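Local coordinates for putative acetyltransferase (PDB 4E2A), which probably transfers an acyl group, perhaps acetyl from acetyl-CoA, to an acceptor substrate, at residues Gly107-Trp113 with Phe126-Tyr132; Ser160-Val166 with Trp200-Leu206; Lys42-Asp46 with Lys86-Asp90; Gln37-Val43 with Glu95-Met101. All coordinates share one frame; numbering follows the deposited sequence.

How the interactions relate
Three of the four contacts are neighbouring strand pairs of one mixed seven-stranded sheet. Interaction 4 pairs the edge strand 38-42 with 94-101, interaction 1 joins 104-113 to 125-133 in the middle, and interaction 2 pairs 161-167 with 195-205 on the far side. Interaction 1 touches both through backbone hydrogen bonds, centres about 12 Å apart; the centres of interactions 2 and 4 lie about 23 Å apart. Interaction 3 shares Lys42 and Val43 with interaction 4 and ties their loop to helix 82-90, whose Glu88 bridges to Arg130 of interaction 1. Along the chain interactions 3 and 4 close first, then 1, then 2, spanning the GNAT core.

Interaction 1 (Gly107-Trp113 with Phe126-Tyr132); sequences GFLKVNW and FEIQRLY
Lys110 and Arg130 face each other as an antiparallel hydrogen-bonded pair, and beside them the ladder between 107-113 and 126-132 slips by one residue. Here Gln129 and Arg130 both oppose Lys110, a classic beta bulge: Lys110 O accepts Gln129 N at 2.9 Å and, weakly, Arg130 N at 3.3 Å. Beyond it regular pairing resumes, Glu127 N reaching Asn112 O at 2.7 Å in an almost straight bond (176°).

Among the polar side chains, Lys110 runs extended and then bends at its last torsion (chi4 -88°), which turns NZ onto Gln129 OE1, 2.7 Å away and in the plane of that carbonyl. A water accepts from both Lys110 NZ and Gln129 NE2, closing a small ring. The long, flexible lysine suits this place because its methylenes lie along Gln129 while its charge reaches the amide. Arg130 sends its guanidinium to Glu88, and Glu127 bonds Thr118.

Phe108 and Tyr132 form an aromatic pair, lying side by side with planes 19° apart but slid so far that they barely overlap; Phe108 CZ meets Tyr132 CD2 at 3.5 Å. On the other face Val111 CB packs against Phe126 CZ at 3.6 Å, a branched bump beside a flat ring.

Helix 48-63 covers Phe108 and Tyr132, helix 142-157 covers Leu109, Phe126 and Leu131, and strands 94-101 and 161-167 flank the hairpin.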
# COMPACT_ATOMS: atom_id res chain seq x y z
N GLY B 107 15.49 20.65 5.66
CA GLY B 107 14.48 19.78 5.10
C GLY B 107 15.01 19.00 3.92
O GLY B 107 16.18 19.14 3.53
N PHE B 108 14.16 18.15 3.34
CA PHE B 108 14.60 17.30 2.24
C PHE B 108 13.49 16.96 1.25
O PHE B 108 12.29 17.10 1.55
CB PHE B 108 15.32 16.05 2.77
CG PHE B 108 14.40 15.02 3.36
CD1 PHE B 108 13.93 13.97 2.58
CD2 PHE B 108 13.98 15.12 4.68
CE1 PHE B 108 13.07 13.01 3.11
CE2 PHE B 108 13.11 14.17 5.23
CZ PHE B 108 12.65 13.12 4.45
N LEU B 109 13.91 16.51 0.07
CA LEU B 109 13.04 16.36 -1.07
C LEU B 109 13.46 15.09 -1.81
O LEU B 109 14.64 14.94 -2.12
CB LEU B 109 13.16 17.59 -2.00
CG LEU B 109 12.67 17.35 -3.43
CD1 LEU B 109 11.16 17.14 -3.47
CD2 LEU B 109 13.14 18.47 -4.43
N LYS B 110 12.53 14.17 -2.07
CA LYS B 110 12.90 13.04 -2.93
C LYS B 110 12.05 13.00 -4.19
O LYS B 110 10.81 13.06 -4.12
CB LYS B 110 12.85 11.69 -2.19
CG LYS B 110 13.23 10.46 -3.04
CD LYS B 110 13.13 9.16 -2.22
CE LYS B 110 13.76 7.97 -2.99
NZ LYS B 110 12.80 7.25 -3.90
N VAL B 111 12.72 12.91 -5.34
CA VAL B 111 12.01 12.82 -6.63
C VAL B 111 12.38 11.54 -7.41
O VAL B 111 13.48 11.04 -7.29
CB VAL B 111 12.21 14.09 -7.50
CG1 VAL B 111 11.49 15.29 -6.84
CG2 VAL B 111 13.68 14.38 -7.69
N ASN B 112 11.44 11.00 -8.19
CA ASN B 112 11.67 9.77 -8.93
C ASN B 112 11.25 9.87 -10.39
O ASN B 112 10.34 10.62 -10.74
CB ASN B 112 10.90 8.59 -8.33
CG ASN B 112 11.04 8.46 -6.84
OD1 ASN B 112 10.05 8.26 -6.13
ND2 ASN B 112 12.27 8.52 -6.34
N TRP B 113 11.90 9.08 -11.24
CA TRP B 113 11.43 8.86 -12.60
C TRP B 113 11.84 7.44 -13.06
O TRP B 113 12.50 6.73 -12.31
CB TRP B 113 11.96 9.93 -13.55
CG TRP B 113 13.44 9.95 -13.70
CD1 TRP B 113 14.17 9.32 -14.67
CD2 TRP B 113 14.39 10.64 -12.88
NE1 TRP B 113 15.52 9.58 -14.50
CE2 TRP B 113 15.67 10.39 -13.41
CE3 TRP B 113 14.28 11.46 -11.74
CZ2 TRP B 113 16.84 10.91 -12.83
CZ3 TRP B 113 15.43 11.97 -11.17
CH2 TRP B 113 16.70 11.69 -11.72
N PHE B 126 7.39 12.00 -13.95
CA PHE B 126 8.32 12.40 -12.89
C PHE B 126 7.49 12.54 -11.60
O PHE B 126 6.47 13.23 -11.58
CB PHE B 126 8.93 13.75 -13.33
CG PHE B 126 9.96 14.34 -12.39
CD1 PHE B 126 11.30 14.41 -12.78
CD2 PHE B 126 9.59 14.91 -11.19
CE1 PHE B 126 12.27 14.99 -11.96
CE2 PHE B 126 10.55 15.51 -10.35
CZ PHE B 126 11.89 15.54 -10.73
N GLU B 127 7.94 11.90 -10.52
CA GLU B 127 7.19 11.80 -9.27
C GLU B 127 7.82 12.64 -8.16
O GLU B 127 9.01 12.58 -7.95
CB GLU B 127 7.11 10.34 -8.80
CG GLU B 127 6.49 10.16 -7.41
CD GLU B 127 6.59 8.73 -6.87
OE1 GLU B 127 7.27 7.89 -7.48
OE2 GLU B 127 5.99 8.45 -5.82
N ILE B 128 7.02 13.44 -7.47
CA ILE B 128 7.48 14.08 -6.25
C ILE B 128 7.00 13.20 -5.09
O ILE B 128 5.79 13.12 -4.83
CB ILE B 128 6.98 15.53 -6.12
CG1 ILE B 128 7.40 16.34 -7.36
CG2 ILE B 128 7.54 16.18 -4.86
CD1 ILE B 128 6.58 17.64 -7.55
N GLN B 129 7.94 12.49 -4.46
CA GLN B 129 7.60 11.43 -3.50
C GLN B 129 7.61 11.91 -2.04
O GLN B 129 6.68 11.60 -1.29
CB GLN B 129 8.56 10.23 -3.65
CG GLN B 129 8.21 9.03 -2.74
CD GLN B 129 9.38 8.05 -2.52
OE1 GLN B 129 10.32 8.00 -3.31
NE2 GLN B 129 9.30 7.28 -1.44
N ARG B 130 8.66 12.63 -1.65
CA ARG B 130 8.84 13.09 -0.28
C ARG B 130 9.21 14.56 -0.19
O ARG B 130 10.10 15.04 -0.90
CB ARG B 130 9.97 12.30 0.42
CG ARG B 130 9.64 10.88 0.81
CD ARG B 130 10.86 10.19 1.47
NE ARG B 130 10.57 8.78 1.64
CZ ARG B 130 11.47 7.81 1.59
NH1 ARG B 130 12.75 8.09 1.38
NH2 ARG B 130 11.07 6.55 1.75
N LEU B 131 8.57 15.28 0.73
CA LEU B 131 9.00 16.65 1.03
C LEU B 131 8.66 16.99 2.49
O LEU B 131 7.48 17.08 2.84
CB LEU B 131 8.35 17.66 0.04
CG LEU B 131 8.98 19.07 -0.08
CD1 LEU B 131 8.39 19.91 -1.23
CD2 LEU B 131 8.85 19.85 1.22
N TYR B 132 9.70 17.14 3.31
CA TYR B 132 9.59 17.45 4.72
C TYR B 132 10.43 18.67 5.10
O TYR B 132 11.56 18.82 4.64
CB TYR B 132 10.07 16.27 5.58
CG TYR B 132 9.18 15.05 5.59
CD1 TYR B 132 8.19 14.88 6.56
CD2 TYR B 132 9.33 14.05 4.63
CE1 TYR B 132 7.40 13.75 6.56
CE2 TYR B 132 8.54 12.94 4.63
CZ TYR B 132 7.58 12.79 5.59
OH TYR B 132 6.79 11.66 5.59
O HOH W 1 11.65 5.74 -1.54

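Interaction 2 (Ser160-Val166 with Trp200-Leu206); sequences SWVWLGV and WLLKKSL
Lys203 starts with CG between its backbone N and carbonyl carbon (chi1 59°), while Trp161 carries its indole beside the backbone N (chi1 -53°); these torsions bring lysine over tryptophan. The two are diagonal neighbours on antiparallel strands 161-167 and 195-205, in the C-terminal half of the GNAT sheet; the direct partner of Trp161 is Ser205. Lys203 CE sits over the six-membered ring of Trp161, 3.6 Å from its centroid, a CH-pi contact, with NZ in a longer cation-pi contact at 5.0 Å. A lysine fits because its aliphatic stem packs on the flat surface while its charge stays near the pi cloud. On the same face, Trp163 lays CZ3 against Leu201 CD1 at 3.8 Å and gives its indole N-H to Gln117.

On the opposite side of the sheet, Val166 CG1 meets Leu202 CD1 at 3.7 Å, and Val162 CG1 lies against Lys204 CB. The compact, branched Leu164, Val166 and Leu202 suit packing against Tyr177 and Ala173 of helix 171-179.

Paired backbone bonds run from Val166 and Trp200 to Val162 and Lys204. Past them, Leu206 N donates to Ser160 O at 2.8 Å from 39° out of the carbonyl plane, and a water bound to Ser205 OG also donates to Ser160 O.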
# COMPACT_ATOMS: atom_id res chain seq x y z
N SER B 160 7.00 14.37 -19.66
CA SER B 160 5.71 14.94 -20.02
C SER B 160 4.84 15.33 -18.83
O SER B 160 4.05 16.26 -18.93
CB SER B 160 4.94 14.01 -20.96
OG SER B 160 5.63 13.88 -22.19
N TRP B 161 5.01 14.64 -17.70
CA TRP B 161 4.15 14.84 -16.53
C TRP B 161 4.95 14.83 -15.21
O TRP B 161 5.95 14.12 -15.08
CB TRP B 161 3.02 13.79 -16.48
CG TRP B 161 2.22 13.70 -17.73
CD1 TRP B 161 2.39 12.82 -18.76
CD2 TRP B 161 1.12 14.55 -18.11
NE1 TRP B 161 1.47 13.06 -19.75
CE2 TRP B 161 0.68 14.11 -19.38
CE3 TRP B 161 0.48 15.63 -17.50
CZ2 TRP B 161 -0.38 14.73 -20.05
CZ3 TRP B 161 -0.58 16.24 -18.18
CH2 TRP B 161 -0.99 15.78 -19.44
N VAL B 162 4.50 15.64 -14.27
CA VAL B 162 4.93 15.52 -12.88
C VAL B 162 3.67 15.19 -12.10
O VAL B 162 2.60 15.75 -12.36
CB VAL B 162 5.61 16.82 -12.39
CG1 VAL B 162 4.68 18.00 -12.52
CG2 VAL B 162 6.10 16.68 -10.93
N TRP B 163 3.77 14.23 -11.18
CA TRP B 163 2.63 13.80 -10.40
C TRP B 163 2.96 13.57 -8.92
O TRP B 163 4.12 13.43 -8.52
CB TRP B 163 2.03 12.52 -11.00
CG TRP B 163 2.89 11.31 -10.85
CD1 TRP B 163 3.95 10.95 -11.63
CD2 TRP B 163 2.77 10.29 -9.85
NE1 TRP B 163 4.47 9.77 -11.19
CE2 TRP B 163 3.78 9.34 -10.10
CE3 TRP B 163 1.90 10.08 -8.77
CZ2 TRP B 163 3.95 8.20 -9.31
CZ3 TRP B 163 2.08 8.95 -7.98
CH2 TRP B 163 3.10 8.03 -8.25
N LEU B 164 1.91 13.54 -8.11
CA LEU B 164 2.06 13.23 -6.70
C LEU B 164 0.74 12.66 -6.18
O LEU B 164 -0.29 12.75 -6.84
CB LEU B 164 2.48 14.48 -5.92
CG LEU B 164 1.67 15.76 -6.14
CD1 LEU B 164 0.42 15.69 -5.32
CD2 LEU B 164 2.49 16.98 -5.72
N GLY B 165 0.79 12.02 -5.01
CA GLY B 165 -0.40 11.48 -4.40
C GLY B 165 -0.85 12.34 -3.24
O GLY B 165 -0.02 12.90 -2.53
N VAL B 166 -2.16 12.45 -3.06
CA VAL B 166 -2.70 13.20 -1.93
C VAL B 166 -3.90 12.46 -1.35
O VAL B 166 -4.69 11.86 -2.09
CB VAL B 166 -3.12 14.64 -2.34
CG1 VAL B 166 -4.25 14.60 -3.37
CG2 VAL B 166 -3.54 15.45 -1.11
N TRP B 200 -5.85 10.15 -4.02
CA TRP B 200 -5.97 10.69 -5.37
C TRP B 200 -4.58 10.91 -5.94
O TRP B 200 -3.68 11.36 -5.23
CB TRP B 200 -6.70 12.03 -5.38
CG TRP B 200 -8.12 12.01 -4.94
CD1 TRP B 200 -8.88 10.92 -4.62
CD2 TRP B 200 -8.97 13.16 -4.77
NE1 TRP B 200 -10.15 11.32 -4.26
CE2 TRP B 200 -10.23 12.68 -4.34
CE3 TRP B 200 -8.78 14.53 -4.94
CZ2 TRP B 200 -11.30 13.54 -4.09
CZ3 TRP B 200 -9.84 15.38 -4.68
CH2 TRP B 200 -11.08 14.88 -4.26
N LEU B 201 -4.42 10.63 -7.23
CA LEU B 201 -3.19 10.94 -7.94
C LEU B 201 -3.43 12.18 -8.78
O LEU B 201 -4.44 12.28 -9.46
CB LEU B 201 -2.74 9.76 -8.81
CG LEU B 201 -2.41 8.46 -8.06
CD1 LEU B 201 -1.54 8.72 -6.84
CD2 LEU B 201 -3.67 7.73 -7.64
N LEU B 202 -2.52 13.15 -8.71
CA LEU B 202 -2.69 14.40 -9.43
C LEU B 202 -1.49 14.58 -10.34
O LEU B 202 -0.36 14.32 -9.92
CB LEU B 202 -2.78 15.59 -8.47
CG LEU B 202 -3.55 15.44 -7.15
CD1 LEU B 202 -3.44 16.73 -6.33
CD2 LEU B 202 -5.01 15.09 -7.42
N LYS B 203 -1.74 15.03 -11.57
CA LYS B 203 -0.68 15.32 -12.50
C LYS B 203 -0.73 16.74 -13.03
O LYS B 203 -1.78 17.37 -13.10
CB LYS B 203 -0.70 14.34 -13.67
CG LYS B 203 -1.99 14.31 -14.48
CD LYS B 203 -1.87 13.24 -15.58
CE LYS B 203 -2.62 13.64 -16.83
NZ LYS B 203 -4.03 13.23 -16.70
N LYS B 204 0.45 17.22 -13.43
CA LYS B 204 0.62 18.51 -14.05
C LYS B 204 1.39 18.35 -15.36
O LYS B 204 2.49 17.79 -15.40
CB LYS B 204 1.40 19.46 -13.13
CG LYS B 204 1.72 20.81 -13.78
CD LYS B 204 2.72 21.63 -12.93
CE LYS B 204 2.66 23.13 -13.25
NZ LYS B 204 3.84 23.58 -14.00
N SER B 205 0.80 18.87 -16.43
CA SER B 205 1.45 18.88 -17.73
C SER B 205 2.78 19.63 -17.71
O SER B 205 2.85 20.78 -17.29
CB SER B 205 0.55 19.54 -18.78
OG SER B 205 1.18 19.48 -20.04
N LEU B 206 3.83 18.98 -18.20
CA LEU B 206 5.11 19.66 -18.38
C LEU B 206 5.24 20.18 -19.82
O LEU B 206 6.18 20.91 -20.14
CB LEU B 206 6.27 18.72 -18.03
CG LEU B 206 6.28 18.17 -16.60
CD1 LEU B 206 7.42 17.17 -16.40
CD2 LEU B 206 6.43 19.34 -15.63
O HOH W 2 2.41 17.37 -21.17

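Interaction 3 (Lys42-Asp46 with Lys86-Asp90); sequences KVNQD and KLELD
Asp90 OD1 is gripped by two groups. Gln45 NE2 donates to Asp90 OD1 at 2.8 Å, meeting it nearly along the carboxylate's C-O axis, with the amide and carboxylate planes 68° apart. From one helical turn away, Lys86 NZ forms a salt bridge to Asp90 OD1 at 3.4 Å, weak as a hydrogen bond.

The other end of the amide accepts: Gln45 OE1 takes a 2.7 Å hydrogen bond from Lys86 NZ, which stands 35° out of the amide's carbonyl plane, well away from a lone-pair direction. Glutamine suits this place because one flat group offers an acceptor to the lysine and a donor to the aspartate. Its bend at the second torsion (chi2 -72°) swings the amide across to the helix. The amide thus joins an ion pair already on the helix, and the lysine probably favours the ionised carboxylate.

Beneath the polar cluster, Leu89 directs its two methyls at Val43, with Leu89 CD2 3.8 Å from Val43 CB and the side chains crossing at about a right angle. Leu89 also touches Thr96 of strand 94-101, which continues the apolar patch toward the sheet.

This is a surface contact between a loop and a helix, in which the connection from strand 38-42 to helix 48-63 is held against the last turn of helix 82-90 in the alpha/beta GNAT fold.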
# COMPACT_ATOMS: atom_id res chain seq x y z
N LYS B 42 21.87 18.49 -3.96
CA LYS B 42 21.80 17.06 -3.71
C LYS B 42 22.51 16.72 -2.41
O LYS B 42 23.45 17.40 -2.02
CB LYS B 42 22.40 16.27 -4.89
CG LYS B 42 21.71 16.56 -6.20
CD LYS B 42 22.28 15.75 -7.36
CE LYS B 42 21.79 16.30 -8.69
NZ LYS B 42 22.47 15.65 -9.85
N VAL B 43 22.03 15.68 -1.75
CA VAL B 43 22.68 15.12 -0.58
C VAL B 43 24.03 14.54 -1.01
O VAL B 43 24.12 13.80 -1.99
CB VAL B 43 21.83 13.98 0.07
CG1 VAL B 43 22.56 13.41 1.29
CG2 VAL B 43 20.47 14.50 0.48
N ASN B 44 25.07 14.90 -0.28
CA ASN B 44 26.40 14.37 -0.52
C ASN B 44 26.48 12.91 -0.09
O ASN B 44 25.78 12.48 0.84
CB ASN B 44 27.43 15.20 0.24
CG ASN B 44 28.09 16.25 -0.62
OD1 ASN B 44 29.14 16.00 -1.22
ND2 ASN B 44 27.50 17.44 -0.70
N GLN B 45 27.35 12.14 -0.74
CA GLN B 45 27.63 10.77 -0.32
C GLN B 45 27.99 10.70 1.17
O GLN B 45 27.55 9.80 1.88
CB GLN B 45 28.74 10.13 -1.17
CG GLN B 45 28.27 9.55 -2.52
CD GLN B 45 27.46 8.26 -2.38
OE1 GLN B 45 27.00 7.91 -1.29
NE2 GLN B 45 27.31 7.54 -3.48
N ASP B 46 28.76 11.67 1.65
CA ASP B 46 29.19 11.67 3.05
C ASP B 46 28.16 12.28 4.03
O ASP B 46 28.48 12.54 5.19
CB ASP B 46 30.55 12.35 3.19
CG ASP B 46 30.48 13.85 2.98
OD1 ASP B 46 29.53 14.32 2.32
OD2 ASP B 46 31.38 14.57 3.47
N LYS B 86 21.04 4.41 1.56
CA LYS B 86 22.18 4.30 0.66
C LYS B 86 21.77 3.91 -0.77
O LYS B 86 22.23 4.52 -1.74
CB LYS B 86 23.22 3.31 1.20
CG LYS B 86 24.41 3.07 0.26
CD LYS B 86 25.34 4.28 0.16
CE LYS B 86 26.51 3.97 -0.80
NZ LYS B 86 27.23 5.18 -1.30
N LEU B 87 20.91 2.89 -0.90
CA LEU B 87 20.40 2.48 -2.21
C LEU B 87 19.65 3.61 -2.91
O LEU B 87 19.72 3.76 -4.12
CB LEU B 87 19.46 1.29 -2.09
CG LEU B 87 20.07 -0.05 -1.66
CD1 LEU B 87 18.98 -1.06 -1.34
CD2 LEU B 87 21.01 -0.59 -2.74
N GLU B 88 18.90 4.38 -2.14
CA GLU B 88 18.20 5.53 -2.64
C GLU B 88 19.17 6.59 -3.17
O GLU B 88 18.96 7.11 -4.18
CB GLU B 88 17.23 6.09 -1.59
CG GLU B 88 16.08 5.14 -1.27
CD GLU B 88 15.03 5.71 -0.34
OE1 GLU B 88 15.20 6.83 0.10
OE2 GLU B 88 14.06 5.03 -0.08
N LEU B 89 20.26 6.83 -2.47
CA LEU B 89 21.20 7.83 -2.89
C LEU B 89 22.00 7.41 -4.12
O LEU B 89 22.46 8.23 -4.85
CB LEU B 89 22.18 8.13 -1.77
CG LEU B 89 21.87 9.21 -0.72
CD1 LEU B 89 22.98 9.46 0.19
CD2 LEU B 89 21.26 10.46 -1.24
N ASP B 90 22.13 6.12 -4.31
CA ASP B 90 22.88 5.56 -5.40
C ASP B 90 21.99 5.32 -6.62
O ASP B 90 22.46 5.14 -7.67
CB ASP B 90 23.59 4.25 -4.97
CG ASP B 90 24.88 4.49 -4.16
OD1 ASP B 90 25.36 5.58 -4.06
OD2 ASP B 90 25.39 3.54 -3.63

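Interaction 4 (Gln37-Val43 with Glu95-Met101); sequences QVEIRKV and ETYFILM
Val43 presses its CG2 methyl into the middle of the Phe98 ring, 3.8 Å from the centroid and only 3° off the ring normal, a CH-pi contact of knob on flat surface. The other methyl, CG1, lies over the same face, out toward CE2, so both methyls of the fork rest on one side of the ring. Val43 CG2 also packs on Thr96 CG2 at 3.7 Å. Valine and threonine, both beta-branched, suit this close side-by-side packing, and Leu50, Leu51 and Ile54 of helix 48-63 also pack on Phe98.

On the face carrying Val38, Ile40 and Ile99, the aliphatic branches interlock. Ile99 extends CG1 away from its backbone N (chi1 -177°), which places CD1 in the notch between Val38 CG1 and Ile40 CG1, 3.8 Å from each. Helix 142-157 lies over this face, touching Val38 and Ile40, while Tyr97 sets its ring edge-to-face with Phe149.

On the other face, Leu100 CD1 pushes against one flat side of the Arg41 guanidinium, 3.9 Å from NE; the planar group can cover a methyl and still bond at its rim, to Lys42 O and to Glu47.

At the end of the ladder, where the side chains diverge, Lys42 CG lies 3.5 Å from Tyr97 CE1, and the lysine ends in a weak salt bridge with Glu95. Tyr97 OH donates to Glu95 OE1 at 2.6 Å.

Backbone bonds pair Glu39 with Leu100 and Arg41 with Phe98, and Val43 N with Thr96 O. Such antiparallel pairing of the first two strands forms the N-terminal edge of the GNAT sheet.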
# COMPACT_ATOMS: atom_id res chain seq x y z
N GLN B 37 20.49 33.20 2.44
CA GLN B 37 21.13 32.25 3.32
C GLN B 37 20.74 30.81 2.96
O GLN B 37 21.17 29.85 3.60
CB GLN B 37 20.74 32.55 4.77
CG GLN B 37 21.32 33.85 5.31
CD GLN B 37 22.84 33.92 5.20
OE1 GLN B 37 23.47 33.03 4.63
NE2 GLN B 37 23.43 34.98 5.74
N VAL B 38 19.92 30.68 1.93
CA VAL B 38 19.30 29.41 1.59
C VAL B 38 19.93 28.75 0.38
O VAL B 38 20.18 29.39 -0.64
CB VAL B 38 17.80 29.59 1.35
CG1 VAL B 38 17.18 28.26 0.92
CG2 VAL B 38 17.13 30.09 2.62
N GLU B 39 20.19 27.45 0.49
CA GLU B 39 20.74 26.67 -0.60
C GLU B 39 19.97 25.36 -0.78
O GLU B 39 19.49 24.77 0.19
CB GLU B 39 22.22 26.34 -0.33
CG GLU B 39 22.89 25.57 -1.45
CD GLU B 39 24.33 25.21 -1.14
OE1 GLU B 39 24.80 25.51 -0.01
OE2 GLU B 39 25.00 24.61 -2.02
N ILE B 40 19.83 24.93 -2.02
CA ILE B 40 19.21 23.65 -2.32
C ILE B 40 20.18 22.88 -3.18
O ILE B 40 20.60 23.37 -4.22
CB ILE B 40 17.87 23.81 -3.10
CG1 ILE B 40 16.85 24.57 -2.25
CG2 ILE B 40 17.30 22.42 -3.50
CD1 ILE B 40 15.58 24.92 -3.00
N ARG B 41 20.51 21.66 -2.77
CA ARG B 41 21.46 20.84 -3.51
C ARG B 41 21.29 19.37 -3.14
O ARG B 41 20.68 19.03 -2.12
CB ARG B 41 22.91 21.29 -3.23
CG ARG B 41 23.33 21.15 -1.76
CD ARG B 41 24.85 21.12 -1.56
NE ARG B 41 25.23 21.23 -0.15
CZ ARG B 41 25.26 20.21 0.71
NH1 ARG B 41 24.95 18.99 0.31
NH2 ARG B 41 25.61 20.42 1.98
N LYS B 42 21.87 18.49 -3.96
CA LYS B 42 21.80 17.06 -3.71
C LYS B 42 22.51 16.72 -2.41
O LYS B 42 23.45 17.40 -2.02
CB LYS B 42 22.40 16.27 -4.89
CG LYS B 42 21.71 16.56 -6.20
CD LYS B 42 22.28 15.75 -7.36
CE LYS B 42 21.79 16.30 -8.69
NZ LYS B 42 22.47 15.65 -9.85
N VAL B 43 22.03 15.68 -1.75
CA VAL B 43 22.68 15.12 -0.58
C VAL B 43 24.03 14.54 -1.01
O VAL B 43 24.12 13.80 -1.99
CB VAL B 43 21.83 13.98 0.07
CG1 VAL B 43 22.56 13.41 1.29
CG2 VAL B 43 20.47 14.50 0.48
N GLU B 95 16.41 11.37 -7.24
CA GLU B 95 17.31 12.28 -6.56
C GLU B 95 16.80 12.70 -5.21
O GLU B 95 15.59 12.84 -5.01
CB GLU B 95 17.66 13.48 -7.43
CG GLU B 95 18.62 13.12 -8.56
CD GLU B 95 18.67 14.16 -9.66
OE1 GLU B 95 17.83 15.08 -9.62
OE2 GLU B 95 19.54 14.05 -10.56
N THR B 96 17.72 12.83 -4.26
CA THR B 96 17.36 13.39 -2.96
C THR B 96 18.12 14.70 -2.72
O THR B 96 19.36 14.76 -2.88
CB THR B 96 17.64 12.39 -1.82
OG1 THR B 96 16.91 11.18 -2.05
CG2 THR B 96 17.21 12.97 -0.47
N TYR B 97 17.38 15.72 -2.29
CA TYR B 97 17.94 17.05 -2.04
C TYR B 97 17.77 17.48 -0.59
O TYR B 97 16.79 17.12 0.07
CB TYR B 97 17.25 18.10 -2.93
CG TYR B 97 17.46 17.89 -4.42
CD1 TYR B 97 18.51 18.50 -5.08
CD2 TYR B 97 16.59 17.08 -5.16
CE1 TYR B 97 18.72 18.32 -6.41
CE2 TYR B 97 16.79 16.88 -6.51
CZ TYR B 97 17.86 17.51 -7.13
OH TYR B 97 18.09 17.35 -8.46
N PHE B 98 18.73 18.27 -0.10
CA PHE B 98 18.57 19.05 1.13
C PHE B 98 18.21 20.47 0.74
O PHE B 98 18.66 20.99 -0.30
CB PHE B 98 19.88 19.14 1.94
CG PHE B 98 20.22 17.91 2.75
CD1 PHE B 98 19.24 17.14 3.33
CD2 PHE B 98 21.54 17.53 2.92
CE1 PHE B 98 19.57 16.01 4.09
CE2 PHE B 98 21.88 16.40 3.66
CZ PHE B 98 20.89 15.64 4.24
N ILE B 99 17.39 21.11 1.56
CA ILE B 99 17.36 22.56 1.56
C ILE B 99 18.04 23.00 2.83
O ILE B 99 17.76 22.48 3.92
CB ILE B 99 15.95 23.17 1.42
CG1 ILE B 99 16.04 24.70 1.36
CG2 ILE B 99 15.05 22.74 2.56
CD1 ILE B 99 14.77 25.37 0.87
N LEU B 100 18.94 23.94 2.70
CA LEU B 100 19.81 24.34 3.77
C LEU B 100 19.63 25.80 4.14
O LEU B 100 19.40 26.62 3.31
CB LEU B 100 21.26 24.09 3.41
CG LEU B 100 21.68 22.66 3.24
CD1 LEU B 100 22.03 22.29 1.84
CD2 LEU B 100 22.77 22.39 4.15
N MET B 101 19.74 26.07 5.42
CA MET B 101 19.68 27.42 5.93
C MET B 101 20.95 27.73 6.71
O MET B 101 21.26 27.11 7.69
CB MET B 101 18.44 27.60 6.77
CG MET B 101 18.46 28.82 7.58
SD MET B 101 17.61 30.06 6.72
CE MET B 101 16.16 30.00 7.63